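Local structure of phosphoglycerate dehydrogenase (3EVT) at residues Y113-L118 with W126-T131; L103-S108 with Q220-N225; N197-T202 with H206-T211; P23-K28 with Q298-G303; S133-Q138 with A192-N197. The protein probably catalyses the NAD-dependent oxidation of 3-phosphoglycerate to 3-phosphooxypyruvate, the opening step of the phosphorylated route to serine. One frame throughout, in Å; residues are numbered along the deposited sequence.

Overall arrangement
Four of the five contacts belong to the NAD-binding part of the chain; contact 4 lies about 40 Å or more from each of the others, centre to centre, on the other domain. Contacts 2 and 5 have centres only 7 Å apart, on neighbouring parallel strands 222-225 and 194-197, joined by the bond from Ile224 N to Ile195 O (2.8 Å). Contact 3 continues from the end of strand 194-197, sharing Asn197 with contact 5, and through Leu199 touches the glycine-rich turn, probably part of the cofactor site. Contact 1 follows contact 2 along the helices: His114 N lies 3.0 Å from Ser108 O. Contacts 1, 2 and 5 all touch the second subunit.

Contact 1: Y113-L118 with W126-T131; sequences YHAAWL and WALPMT
Ala115 and Ala116, side by side on helix 113-120, receive the side chains of Leu128 and Met130 from the loop that returns past them. Leu128 reaches inward with both branches: CD2 lies over the helix backbone, 3.9 Å from Ala116 CA, while CD1 meets Ala116 CB at 4.2 Å. Met130 touches with the middle of its chain, CG coming to 3.4 Å from Ala115 CB, tighter than usual for two carbons. Its CG sits between the backbone N and the carbonyl carbon (chi1 54°), and further bends at both following torsions fold the thioether back instead of letting it extend. Alanine suits the helix because its short side chain lets the loop come close. On another side of the helix, Trp117 meets Trp117 and His114 of the second subunit, and His114 NE2 bonds to Asp269 O of its own chain. The helix that the loop packs on thus also lines the dimer interface, which in D-2-hydroxyacid dehydrogenases is built largely from the NAD-binding domains.

Contact 2: L103-S108 with Q220-N225; sequences LAAMLS and QPMLIN
Ala105, Met222 and Ile224 carry most of this contact, with Met106 completing it. Met222 and Ile224 are alternate residues of strand 222-225, so both side chains rise from one face of the sheet toward helix 93-110. Met222 is fully extended, its CG anti to the backbone N (chi1 174°) and the rest of the chain straight; the methyl CE thereby arrives at the helix, 3.6 Å from Ala105 O and 4.3 Å from Ala105 CB. The small alanine leaves room for this long, flexible probe. Ile224 is shorter and branched, and uses its CD1 tip, which comes to 3.6 Å from Met106 CG. The two side chains cross at about a right angle. Met106 bends at its last torsion, and its end leads away from the strand; along its length it packs on Phe194 and Met161. Elsewhere on the helix, Ser108 OG donates to Ala104 O at 3.0 Å, so this buried hydroxyl is satisfied locally; around it Ala104 and Leu107 pack on Leu107 of the second subunit. Helix segment and strand run nearly antiparallel, 156° apart, with axes 9.9 Å from each other. A helix laid against one face of a parallel sheet is the layered alpha/beta arrangement of the Rossmann fold.

Contact 3: N197-T202 with H206-T211; sequences NALPLT and HHLFST
An amide set against an aromatic ring is the unusual feature here: Asn197 OD1 lies 3.4 Å from Phe209 CE2, with CB and CG of the same asparagine also close to that carbon. Amide and ring planes are 48° apart. Asn197 CG stands anti to the backbone N (chi1 179°), which sends the amide toward the Phe209 ring with OD1 close to Leu199 N. There OD1 accepts from Leu199 N at 3.1 Å, closing an Asx turn; the donor stands above the carbonyl plane, 60° out of it. Farther along, Leu199 CD1 meets Leu208 CD2 at 4.0 Å, two leucines crossing at about a right angle, and Leu201 CD1 rests 4.1 Å from His206 CA. Leu199 also touches the glycine-rich turn, consistent with a place beside the cofactor site, while Tyr143 meets Phe209 edge-to-face. Because ND2 of Asn197 donates to Asn225 OD1 while its oxygen takes the turn N-H, the two ends of the amide are told apart, and the ring packs on a group already held.

Contact 4: P23-K28 with Q298-G303; sequences PDWTFK and QFVKDG
Next to the point where Trp25 meets Phe299 and Val300, Asp302 N bonds to Gln298 O at 2.7 Å in the last turn of the helix. The next bond along joins Gly303 N to Phe299 O at 2.8 Å, and Gly303 then leaves the helix with a positive phi (83°), a conformation that a residue lacking a side chain adopts readily. Thr304 OG1 bonds both Gln298 NE2 and Asp302 OD1, tying the side chains of this last turn together. The contact itself is apolar. Trp25 reaches across with its indole: the far corner CH2 comes to 4.1 Å from Phe299 CE2, approaching the edge of the phenyl ring near its plane. Phe299 is directed there by its CG lying anti to the backbone N (chi1 172°). Strand 26-29, which Trp25 precedes, is an outermost strand of the five-stranded parallel sheet of the domain thought to bind substrate, and helix 284-302 returns from the other end of the sequence to pack beside it, as expected in this family, where both chain termini build that domain. Val300 contributes one branch, CG2, 4.0 Å from Trp25 NE1 and 4.1 Å from Trp25 CZ2, the valine and the indole running alongside each other in opposite senses. A broad indole suits a site where it must span helix and sheet together: Phe296 meets it edge-to-face, and Val4 of the neighbouring strand packs against it.

Contact 5: S133-Q138 with A192-N197; sequences STLTGQ and ANFIVN
The type II beta turn Leu135-Gln138 leads into strand 139-143 of the Rossmann sheet, and its Leu135 and Gln138 pack against Asn193, just before the adjacent strand 194-197, and Phe194, the first residue of that strand. Gly137 suits the third position of this turn, where phi is positive, and Gln138 N closes it on Leu135 O at 2.9 Å. Leu135 sends CD2 to 3.9 Å from Phe194 CZ, the leucine and phenylalanine side chains crossing at about a right angle. Gln138 is the central residue: its CG is anti to the carbonyl carbon (chi1 -53°) and the chain then extends, bringing OE1 to 3.2 Å from Asn193 CB and 3.8 Å from Phe194 CE2. Asn193 presents its amide steeply to that of Gln138, the planes 76° apart, and its own OD1 is taken by Gln139 N. Glu100 of the second subunit binds the turn's Leu135 N and Thr136 N. Gln138 NE2 donates to Thr134 O at 2.6 Å, the acceptor lying close to the amide plane, with a weak bond to Ser133 OG as well. These bonds fix the rotation of the glutamine amide and turn its oxygen toward Asn193 CB, where a weak C-H contact is possible, beside the Phe194 ring.

Contact 1: Y113-L118 with W126-T131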
# COMPACT_ATOMS: atom_id res chain seq x y z
N TYR A 113 -7.36 -2.14 -13.67
CA TYR A 113 -7.89 -3.49 -13.55
C TYR A 113 -9.36 -3.52 -13.85
O TYR A 113 -9.80 -4.38 -14.58
CB TYR A 113 -7.51 -4.15 -12.19
CG TYR A 113 -6.12 -4.79 -12.33
CD1 TYR A 113 -4.97 -4.06 -12.09
CD2 TYR A 113 -5.99 -6.09 -12.84
CE1 TYR A 113 -3.77 -4.58 -12.31
CE2 TYR A 113 -4.80 -6.63 -13.04
CZ TYR A 113 -3.68 -5.88 -12.80
OH TYR A 113 -2.45 -6.44 -13.03
N HIS A 114 -10.12 -2.53 -13.38
CA HIS A 114 -11.53 -2.53 -13.67
C HIS A 114 -11.75 -2.32 -15.18
O HIS A 114 -12.51 -3.08 -15.82
CB HIS A 114 -12.25 -1.43 -12.88
CG HIS A 114 -13.70 -1.34 -13.20
ND1 HIS A 114 -14.58 -2.36 -12.90
CD2 HIS A 114 -14.42 -0.37 -13.81
CE1 HIS A 114 -15.79 -2.01 -13.31
NE2 HIS A 114 -15.73 -0.80 -13.85
N ALA A 115 -11.12 -1.29 -15.76
CA ALA A 115 -11.20 -1.14 -17.22
C ALA A 115 -10.69 -2.37 -17.99
O ALA A 115 -11.28 -2.75 -19.01
CB ALA A 115 -10.47 0.15 -17.72
N ALA A 116 -9.57 -2.96 -17.56
CA ALA A 116 -9.04 -4.18 -18.20
C ALA A 116 -10.03 -5.32 -18.20
O ALA A 116 -10.13 -6.04 -19.18
CB ALA A 116 -7.76 -4.64 -17.59
N TRP A 117 -10.77 -5.47 -17.12
CA TRP A 117 -11.82 -6.50 -17.06
C TRP A 117 -12.96 -6.25 -18.03
O TRP A 117 -13.38 -7.17 -18.72
CB TRP A 117 -12.35 -6.73 -15.63
CG TRP A 117 -13.15 -7.98 -15.63
CD1 TRP A 117 -14.52 -8.09 -15.62
CD2 TRP A 117 -12.65 -9.33 -15.78
NE1 TRP A 117 -14.88 -9.41 -15.72
CE2 TRP A 117 -13.76 -10.19 -15.82
CE3 TRP A 117 -11.35 -9.89 -15.88
CZ2 TRP A 117 -13.63 -11.58 -15.92
CZ3 TRP A 117 -11.22 -11.27 -15.99
CH2 TRP A 117 -12.34 -12.10 -16.02
N LEU A 118 -13.43 -5.02 -18.13
CA LEU A 118 -14.46 -4.69 -19.11
C LEU A 118 -13.95 -4.97 -20.52
O LEU A 118 -14.70 -5.44 -21.38
CB LEU A 118 -14.86 -3.22 -18.97
CG LEU A 118 -15.45 -2.78 -17.63
CD1 LEU A 118 -15.74 -1.26 -17.74
CD2 LEU A 118 -16.74 -3.54 -17.28
N TRP A 126 -5.81 -4.62 -27.27
CA TRP A 126 -4.55 -4.57 -26.59
C TRP A 126 -4.29 -3.14 -26.18
O TRP A 126 -3.21 -2.63 -26.32
CB TRP A 126 -3.39 -5.14 -27.41
CG TRP A 126 -2.24 -5.62 -26.53
CD1 TRP A 126 -0.97 -5.10 -26.45
CD2 TRP A 126 -2.29 -6.71 -25.57
NE1 TRP A 126 -0.25 -5.79 -25.52
CE2 TRP A 126 -1.02 -6.77 -24.96
CE3 TRP A 126 -3.28 -7.60 -25.16
CZ2 TRP A 126 -0.71 -7.72 -23.98
CZ3 TRP A 126 -2.97 -8.54 -24.19
CH2 TRP A 126 -1.69 -8.60 -23.62
N ALA A 127 -5.29 -2.50 -25.61
CA ALA A 127 -5.13 -1.17 -25.08
C ALA A 127 -6.42 -0.88 -24.34
O ALA A 127 -7.44 -1.54 -24.54
CB ALA A 127 -4.90 -0.16 -26.22
N LEU A 128 -6.40 0.09 -23.45
CA LEU A 128 -7.60 0.46 -22.69
C LEU A 128 -8.12 1.83 -23.12
O LEU A 128 -7.36 2.70 -23.54
CB LEU A 128 -7.29 0.46 -21.18
CG LEU A 128 -6.79 -0.91 -20.68
CD1 LEU A 128 -6.65 -0.93 -19.18
CD2 LEU A 128 -7.77 -2.04 -21.17
N PRO A 129 -9.42 2.02 -23.01
CA PRO A 129 -9.94 3.35 -23.37
C PRO A 129 -9.61 4.38 -22.30
O PRO A 129 -10.27 5.39 -22.22
CB PRO A 129 -11.45 3.14 -23.42
CG PRO A 129 -11.72 1.82 -22.77
CD PRO A 129 -10.45 1.09 -22.52
N MET A 130 -8.59 4.16 -21.47
CA MET A 130 -8.45 5.02 -20.33
C MET A 130 -6.97 5.25 -20.14
O MET A 130 -6.16 4.50 -20.66
CB MET A 130 -9.16 4.41 -19.08
CG MET A 130 -8.76 2.97 -18.68
SD MET A 130 -7.21 2.82 -17.72
CE MET A 130 -7.88 3.52 -16.17
N THR A 131 -6.62 6.30 -19.41
CA THR A 131 -5.26 6.51 -18.97
C THR A 131 -5.13 6.10 -17.50
O THR A 131 -5.87 6.59 -16.66
CB THR A 131 -4.92 8.00 -19.04
OG1 THR A 131 -5.10 8.44 -20.39
CG2 THR A 131 -3.47 8.30 -18.56

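Contact 2: L103-S108 with Q220-N225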
# COMPACT_ATOMS: atom_id res chain seq x y z
N LEU A 103 -7.97 0.73 -0.40
CA LEU A 103 -6.81 0.80 -1.31
C LEU A 103 -7.13 -0.02 -2.57
O LEU A 103 -6.77 0.38 -3.69
CB LEU A 103 -5.54 0.27 -0.63
CG LEU A 103 -4.97 1.00 0.62
CD1 LEU A 103 -3.82 0.16 1.18
CD2 LEU A 103 -4.49 2.42 0.29
N ALA A 104 -7.83 -1.15 -2.38
CA ALA A 104 -8.16 -2.07 -3.44
C ALA A 104 -9.09 -1.42 -4.43
O ALA A 104 -8.94 -1.58 -5.66
CB ALA A 104 -8.81 -3.35 -2.84
N ALA A 105 -10.07 -0.69 -3.91
CA ALA A 105 -11.01 -0.02 -4.77
C ALA A 105 -10.26 1.02 -5.63
O ALA A 105 -10.50 1.14 -6.83
CB ALA A 105 -12.11 0.64 -3.92
N MET A 106 -9.37 1.78 -4.99
CA MET A 106 -8.69 2.90 -5.62
C MET A 106 -7.68 2.38 -6.63
O MET A 106 -7.62 2.87 -7.75
CB MET A 106 -7.97 3.81 -4.56
CG MET A 106 -8.87 4.62 -3.58
SD MET A 106 -7.98 5.86 -2.55
CE MET A 106 -6.91 4.85 -1.58
N LEU A 107 -6.87 1.41 -6.22
CA LEU A 107 -5.86 0.79 -7.13
C LEU A 107 -6.44 0.04 -8.32
O LEU A 107 -5.95 0.15 -9.46
CB LEU A 107 -4.93 -0.14 -6.35
CG LEU A 107 -3.89 0.63 -5.54
CD1 LEU A 107 -3.32 -0.24 -4.33
CD2 LEU A 107 -2.79 1.11 -6.47
N SER A 108 -7.51 -0.72 -8.09
CA SER A 108 -8.04 -1.44 -9.23
C SER A 108 -8.59 -0.52 -10.29
O SER A 108 -8.49 -0.84 -11.45
CB SER A 108 -9.07 -2.48 -8.83
OG SER A 108 -10.24 -1.89 -8.39
N GLN A 220 -12.93 15.82 -10.56
CA GLN A 220 -13.72 14.63 -10.89
C GLN A 220 -13.27 13.39 -10.08
O GLN A 220 -12.82 12.36 -10.64
CB GLN A 220 -13.75 14.38 -12.38
CG GLN A 220 -13.94 15.67 -13.21
CD GLN A 220 -14.05 15.43 -14.74
OE1 GLN A 220 -13.81 14.34 -15.25
NE2 GLN A 220 -14.44 16.48 -15.46
N PRO A 221 -13.40 13.49 -8.74
CA PRO A 221 -12.82 12.45 -7.87
C PRO A 221 -13.62 11.13 -7.86
O PRO A 221 -14.71 11.04 -8.40
CB PRO A 221 -12.85 13.09 -6.48
CG PRO A 221 -14.17 13.88 -6.55
CD PRO A 221 -14.23 14.44 -7.99
N MET A 222 -13.03 10.10 -7.27
CA MET A 222 -13.71 8.83 -7.09
C MET A 222 -14.34 8.84 -5.66
O MET A 222 -13.70 9.27 -4.68
CB MET A 222 -12.69 7.68 -7.29
CG MET A 222 -13.21 6.25 -6.99
SD MET A 222 -11.99 4.93 -7.24
CE MET A 222 -13.11 3.58 -6.90
N LEU A 223 -15.59 8.39 -5.53
CA LEU A 223 -16.24 8.39 -4.23
C LEU A 223 -16.27 6.99 -3.68
O LEU A 223 -16.64 6.06 -4.41
CB LEU A 223 -17.67 8.95 -4.29
CG LEU A 223 -18.43 8.81 -2.94
CD1 LEU A 223 -17.92 9.86 -1.92
CD2 LEU A 223 -19.91 9.01 -3.19
N ILE A 224 -15.87 6.81 -2.41
CA ILE A 224 -15.89 5.48 -1.83
C ILE A 224 -16.66 5.50 -0.53
O ILE A 224 -16.34 6.28 0.35
CB ILE A 224 -14.47 4.92 -1.59
CG1 ILE A 224 -13.72 4.81 -2.94
CG2 ILE A 224 -14.57 3.54 -0.88
CD1 ILE A 224 -12.32 5.13 -2.88
N ASN A 225 -17.64 4.61 -0.38
CA ASN A 225 -18.44 4.59 0.85
C ASN A 225 -18.25 3.32 1.64
O ASN A 225 -18.66 2.24 1.24
CB ASN A 225 -19.96 4.78 0.58
CG ASN A 225 -20.72 5.08 1.86
OD1 ASN A 225 -20.11 5.23 2.92
ND2 ASN A 225 -22.05 5.18 1.77

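Contact 3: N197-T202 with H206-T211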
# COMPACT_ATOMS: atom_id res chain seq x y z
N ASN A 197 -15.93 8.06 2.53
CA ASN A 197 -16.78 8.17 3.70
C ASN A 197 -16.54 7.01 4.66
O ASN A 197 -16.77 5.90 4.29
CB ASN A 197 -18.26 8.14 3.36
CG ASN A 197 -19.11 8.24 4.61
OD1 ASN A 197 -18.79 9.04 5.48
ND2 ASN A 197 -20.10 7.36 4.78
N ALA A 198 -16.11 7.30 5.89
CA ALA A 198 -16.02 6.30 6.93
C ALA A 198 -16.76 6.78 8.19
O ALA A 198 -16.41 6.42 9.31
CB ALA A 198 -14.51 6.02 7.26
N LEU A 199 -17.76 7.64 8.05
CA LEU A 199 -18.48 8.16 9.22
C LEU A 199 -19.54 7.22 9.78
O LEU A 199 -20.09 6.36 9.04
CB LEU A 199 -19.20 9.44 8.87
CG LEU A 199 -18.31 10.59 8.48
CD1 LEU A 199 -19.15 11.64 7.71
CD2 LEU A 199 -17.66 11.17 9.71
N PRO A 200 -19.90 7.43 11.06
CA PRO A 200 -21.11 6.83 11.57
C PRO A 200 -22.33 7.61 11.05
O PRO A 200 -22.23 8.82 10.70
CB PRO A 200 -20.96 7.03 13.09
CG PRO A 200 -20.34 8.39 13.18
CD PRO A 200 -19.31 8.38 12.03
N LEU A 201 -23.47 6.91 10.99
CA LEU A 201 -24.73 7.59 10.69
C LEU A 201 -25.24 8.40 11.87
O LEU A 201 -25.40 7.87 12.98
CB LEU A 201 -25.83 6.62 10.28
CG LEU A 201 -27.05 7.12 9.50
CD1 LEU A 201 -26.80 8.24 8.50
CD2 LEU A 201 -27.64 5.92 8.78
N THR A 202 -25.47 9.69 11.61
CA THR A 202 -26.19 10.55 12.53
C THR A 202 -27.21 11.34 11.75
O THR A 202 -27.18 11.35 10.53
CB THR A 202 -25.29 11.57 13.11
OG1 THR A 202 -25.08 12.57 12.10
CG2 THR A 202 -24.00 10.92 13.56
N HIS A 206 -26.79 12.38 7.27
CA HIS A 206 -27.67 11.63 6.38
C HIS A 206 -27.72 12.40 5.07
O HIS A 206 -27.87 13.63 5.08
CB HIS A 206 -29.08 11.46 7.00
CG HIS A 206 -30.08 10.81 6.08
ND1 HIS A 206 -30.73 11.50 5.07
CD2 HIS A 206 -30.51 9.53 6.00
CE1 HIS A 206 -31.52 10.68 4.41
NE2 HIS A 206 -31.41 9.47 4.95
N HIS A 207 -27.55 11.68 3.95
CA HIS A 207 -27.42 12.30 2.63
C HIS A 207 -26.39 13.45 2.61
O HIS A 207 -26.58 14.46 1.92
CB HIS A 207 -28.79 12.74 2.09
CG HIS A 207 -29.65 11.59 1.64
ND1 HIS A 207 -30.72 11.74 0.79
CD2 HIS A 207 -29.56 10.26 1.90
CE1 HIS A 207 -31.27 10.56 0.55
NE2 HIS A 207 -30.59 9.64 1.22
N LEU A 208 -25.33 13.30 3.39
CA LEU A 208 -24.22 14.25 3.40
C LEU A 208 -23.56 14.25 2.02
O LEU A 208 -23.22 15.29 1.46
CB LEU A 208 -23.21 13.86 4.48
CG LEU A 208 -21.98 14.75 4.44
CD1 LEU A 208 -22.46 16.15 4.44
CD2 LEU A 208 -21.05 14.49 5.59
N PHE A 209 -23.43 13.05 1.44
CA PHE A 209 -22.94 12.92 0.07
C PHE A 209 -24.06 13.06 -0.95
O PHE A 209 -24.74 12.11 -1.34
CB PHE A 209 -22.06 11.65 -0.05
CG PHE A 209 -20.94 11.66 0.95
CD1 PHE A 209 -19.71 12.24 0.65
CD2 PHE A 209 -21.13 11.16 2.24
CE1 PHE A 209 -18.66 12.32 1.61
CE2 PHE A 209 -20.12 11.24 3.20
CZ PHE A 209 -18.86 11.82 2.87
N SER A 210 -24.26 14.29 -1.39
CA SER A 210 -25.38 14.59 -2.24
C SER A 210 -25.06 15.80 -3.12
O SER A 210 -23.87 16.20 -3.25
CB SER A 210 -26.62 14.85 -1.36
OG SER A 210 -27.81 14.74 -2.11
N THR A 211 -26.09 16.38 -3.75
CA THR A 211 -25.89 17.40 -4.78
C THR A 211 -24.93 18.52 -4.40
O THR A 211 -23.99 18.80 -5.15
CB THR A 211 -27.24 17.99 -5.40
OG1 THR A 211 -27.76 17.09 -6.39
CG2 THR A 211 -26.98 19.32 -6.11

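Contact 4: P23-K28 with Q298-G303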
# COMPACT_ATOMS: atom_id res chain seq x y z
N PRO A 23 15.01 -23.41 13.35
CA PRO A 23 15.32 -24.73 13.85
C PRO A 23 16.17 -24.66 15.08
O PRO A 23 16.27 -25.67 15.81
CB PRO A 23 16.06 -25.41 12.68
CG PRO A 23 16.55 -24.30 11.83
CD PRO A 23 15.55 -23.17 12.00
N ASP A 24 16.76 -23.50 15.37
CA ASP A 24 17.46 -23.43 16.63
C ASP A 24 16.59 -22.91 17.81
O ASP A 24 17.11 -22.74 18.92
CB ASP A 24 18.80 -22.67 16.53
CG ASP A 24 18.64 -21.23 16.08
OD1 ASP A 24 17.61 -20.91 15.46
OD2 ASP A 24 19.56 -20.41 16.33
N TRP A 25 15.30 -22.68 17.59
CA TRP A 25 14.44 -22.21 18.66
C TRP A 25 13.52 -23.35 19.12
O TRP A 25 13.14 -24.18 18.33
CB TRP A 25 13.62 -21.02 18.18
CG TRP A 25 14.34 -19.70 18.32
CD1 TRP A 25 15.28 -19.19 17.47
CD2 TRP A 25 14.16 -18.71 19.36
NE1 TRP A 25 15.71 -17.96 17.93
CE2 TRP A 25 15.06 -17.66 19.10
CE3 TRP A 25 13.33 -18.62 20.49
CZ2 TRP A 25 15.13 -16.52 19.90
CZ3 TRP A 25 13.41 -17.49 21.29
CH2 TRP A 25 14.31 -16.47 21.00
N THR A 26 13.17 -23.39 20.40
CA THR A 26 12.14 -24.28 20.90
C THR A 26 10.85 -23.51 21.15
O THR A 26 10.83 -22.53 21.92
CB THR A 26 12.52 -24.91 22.26
OG1 THR A 26 13.85 -25.43 22.19
CG2 THR A 26 11.61 -26.06 22.57
N PHE A 27 9.77 -23.96 20.51
CA PHE A 27 8.44 -23.41 20.73
C PHE A 27 7.68 -24.30 21.73
O PHE A 27 7.07 -25.29 21.37
CB PHE A 27 7.76 -23.20 19.36
CG PHE A 27 8.57 -22.31 18.47
CD1 PHE A 27 8.39 -20.92 18.55
CD2 PHE A 27 9.60 -22.83 17.68
CE1 PHE A 27 9.17 -20.05 17.80
CE2 PHE A 27 10.39 -21.97 16.92
CZ PHE A 27 10.17 -20.57 16.96
N LYS A 28 7.77 -23.94 23.00
CA LYS A 28 7.24 -24.85 24.03
C LYS A 28 5.80 -24.59 24.52
O LYS A 28 5.52 -23.59 25.19
CB LYS A 28 8.19 -24.94 25.23
CG LYS A 28 7.91 -26.20 26.08
CD LYS A 28 9.08 -26.61 27.00
CE LYS A 28 9.05 -28.13 27.25
NZ LYS A 28 9.26 -28.51 28.70
N GLN A 298 11.37 -10.08 13.39
CA GLN A 298 12.09 -8.84 13.52
C GLN A 298 12.86 -8.86 14.83
O GLN A 298 14.04 -8.49 14.86
CB GLN A 298 11.09 -7.70 13.50
CG GLN A 298 11.65 -6.31 13.57
CD GLN A 298 12.71 -6.05 12.53
OE1 GLN A 298 12.74 -6.65 11.45
NE2 GLN A 298 13.64 -5.18 12.88
N PHE A 299 12.21 -9.32 15.89
CA PHE A 299 12.88 -9.58 17.16
C PHE A 299 14.13 -10.48 17.01
O PHE A 299 15.18 -10.25 17.63
CB PHE A 299 11.91 -10.25 18.16
CG PHE A 299 12.60 -10.72 19.39
CD1 PHE A 299 12.93 -9.81 20.39
CD2 PHE A 299 13.00 -12.03 19.51
CE1 PHE A 299 13.62 -10.22 21.51
CE2 PHE A 299 13.69 -12.48 20.65
CZ PHE A 299 14.02 -11.56 21.65
N VAL A 300 14.00 -11.54 16.24
CA VAL A 300 15.11 -12.44 16.02
C VAL A 300 16.21 -11.71 15.21
O VAL A 300 17.39 -11.82 15.55
CB VAL A 300 14.63 -13.74 15.35
CG1 VAL A 300 15.78 -14.45 14.64
CG2 VAL A 300 13.98 -14.66 16.41
N LYS A 301 15.81 -10.90 14.23
CA LYS A 301 16.73 -10.15 13.34
C LYS A 301 17.48 -9.11 14.15
O LYS A 301 18.70 -9.06 14.12
CB LYS A 301 15.92 -9.48 12.22
CG LYS A 301 16.71 -8.65 11.23
CD LYS A 301 15.79 -8.08 10.12
CE LYS A 301 16.46 -6.99 9.27
NZ LYS A 301 16.18 -5.59 9.78
N ASP A 302 16.78 -8.30 14.92
CA ASP A 302 17.56 -7.29 15.60
C ASP A 302 17.04 -6.83 16.93
O ASP A 302 17.42 -5.76 17.41
CB ASP A 302 17.84 -6.08 14.68
CG ASP A 302 16.58 -5.28 14.33
OD1 ASP A 302 15.50 -5.46 14.96
OD2 ASP A 302 16.68 -4.45 13.41
N GLY A 303 16.15 -7.61 17.54
CA GLY A 303 15.67 -7.24 18.85
C GLY A 303 14.54 -6.23 18.85
O GLY A 303 14.02 -5.90 19.91

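Contact 5: S133-Q138 with A192-N197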
# COMPACT_ATOMS: atom_id res chain seq x y z
N SER A 133 -3.22 5.95 -13.77
CA SER A 133 -2.53 6.94 -12.95
C SER A 133 -2.09 6.20 -11.68
O SER A 133 -2.38 5.00 -11.53
CB SER A 133 -3.49 8.11 -12.67
OG SER A 133 -4.74 7.66 -12.09
N THR A 134 -1.35 6.86 -10.80
CA THR A 134 -0.87 6.21 -9.59
C THR A 134 -1.51 6.86 -8.37
O THR A 134 -1.91 8.05 -8.44
CB THR A 134 0.69 6.33 -9.45
OG1 THR A 134 1.06 7.69 -9.48
CG2 THR A 134 1.45 5.59 -10.59
N LEU A 135 -1.60 6.13 -7.26
CA LEU A 135 -1.94 6.76 -5.99
C LEU A 135 -0.87 7.77 -5.53
O LEU A 135 -1.19 8.85 -4.99
CB LEU A 135 -2.17 5.71 -4.90
CG LEU A 135 -3.33 4.72 -5.20
CD1 LEU A 135 -3.58 3.83 -4.03
CD2 LEU A 135 -4.55 5.44 -5.56
N THR A 136 0.39 7.43 -5.74
CA THR A 136 1.46 8.31 -5.30
C THR A 136 1.21 9.70 -5.90
O THR A 136 0.90 9.85 -7.08
CB THR A 136 2.85 7.78 -5.62
OG1 THR A 136 3.84 8.63 -5.00
CG2 THR A 136 3.08 7.70 -7.13
N GLY A 137 1.24 10.71 -5.05
CA GLY A 137 1.08 12.06 -5.57
C GLY A 137 -0.36 12.57 -5.57
O GLY A 137 -0.54 13.73 -5.84
N GLN A 138 -1.36 11.73 -5.28
CA GLN A 138 -2.77 12.18 -5.32
C GLN A 138 -3.33 12.52 -3.92
O GLN A 138 -2.67 12.25 -2.88
CB GLN A 138 -3.66 11.18 -6.11
CG GLN A 138 -3.17 10.84 -7.53
CD GLN A 138 -4.29 10.35 -8.50
OE1 GLN A 138 -5.35 11.00 -8.60
NE2 GLN A 138 -4.07 9.20 -9.20
N ALA A 192 -9.54 17.25 -3.97
CA ALA A 192 -9.59 15.77 -3.81
C ALA A 192 -9.54 14.92 -5.09
O ALA A 192 -10.34 15.10 -6.00
CB ALA A 192 -10.80 15.34 -2.95
N ASN A 193 -8.62 13.96 -5.15
CA ASN A 193 -8.79 12.94 -6.16
C ASN A 193 -9.70 11.77 -5.68
O ASN A 193 -10.41 11.15 -6.49
CB ASN A 193 -7.43 12.47 -6.70
CG ASN A 193 -6.55 13.65 -7.12
OD1 ASN A 193 -5.68 14.11 -6.36
ND2 ASN A 193 -6.84 14.18 -8.28
N PHE A 194 -9.74 11.51 -4.37
CA PHE A 194 -10.58 10.41 -3.82
C PHE A 194 -11.21 10.90 -2.53
O PHE A 194 -10.56 11.56 -1.68
CB PHE A 194 -9.71 9.16 -3.49
CG PHE A 194 -8.89 8.66 -4.66
CD1 PHE A 194 -9.36 7.62 -5.48
CD2 PHE A 194 -7.67 9.23 -4.94
CE1 PHE A 194 -8.63 7.18 -6.54
CE2 PHE A 194 -6.93 8.78 -6.02
CZ PHE A 194 -7.41 7.78 -6.83
N ILE A 195 -12.49 10.61 -2.42
CA ILE A 195 -13.26 10.95 -1.22
C ILE A 195 -13.78 9.66 -0.59
O ILE A 195 -14.47 8.89 -1.22
CB ILE A 195 -14.44 11.85 -1.55
CG1 ILE A 195 -13.93 13.18 -2.17
CG2 ILE A 195 -15.32 12.02 -0.31
CD1 ILE A 195 -15.01 14.09 -2.81
N VAL A 196 -13.43 9.45 0.66
CA VAL A 196 -13.81 8.27 1.37
C VAL A 196 -14.74 8.65 2.52
O VAL A 196 -14.40 9.46 3.37
CB VAL A 196 -12.55 7.46 1.84
CG1 VAL A 196 -12.96 6.24 2.73
CG2 VAL A 196 -11.71 6.97 0.55
N ASN A 197 -15.93 8.06 2.53
CA ASN A 197 -16.78 8.17 3.70
C ASN A 197 -16.54 7.01 4.66
O ASN A 197 -16.77 5.90 4.29
CB ASN A 197 -18.26 8.14 3.36
CG ASN A 197 -19.11 8.24 4.61
OD1 ASN A 197 -18.79 9.04 5.48
ND2 ASN A 197 -20.10 7.36 4.78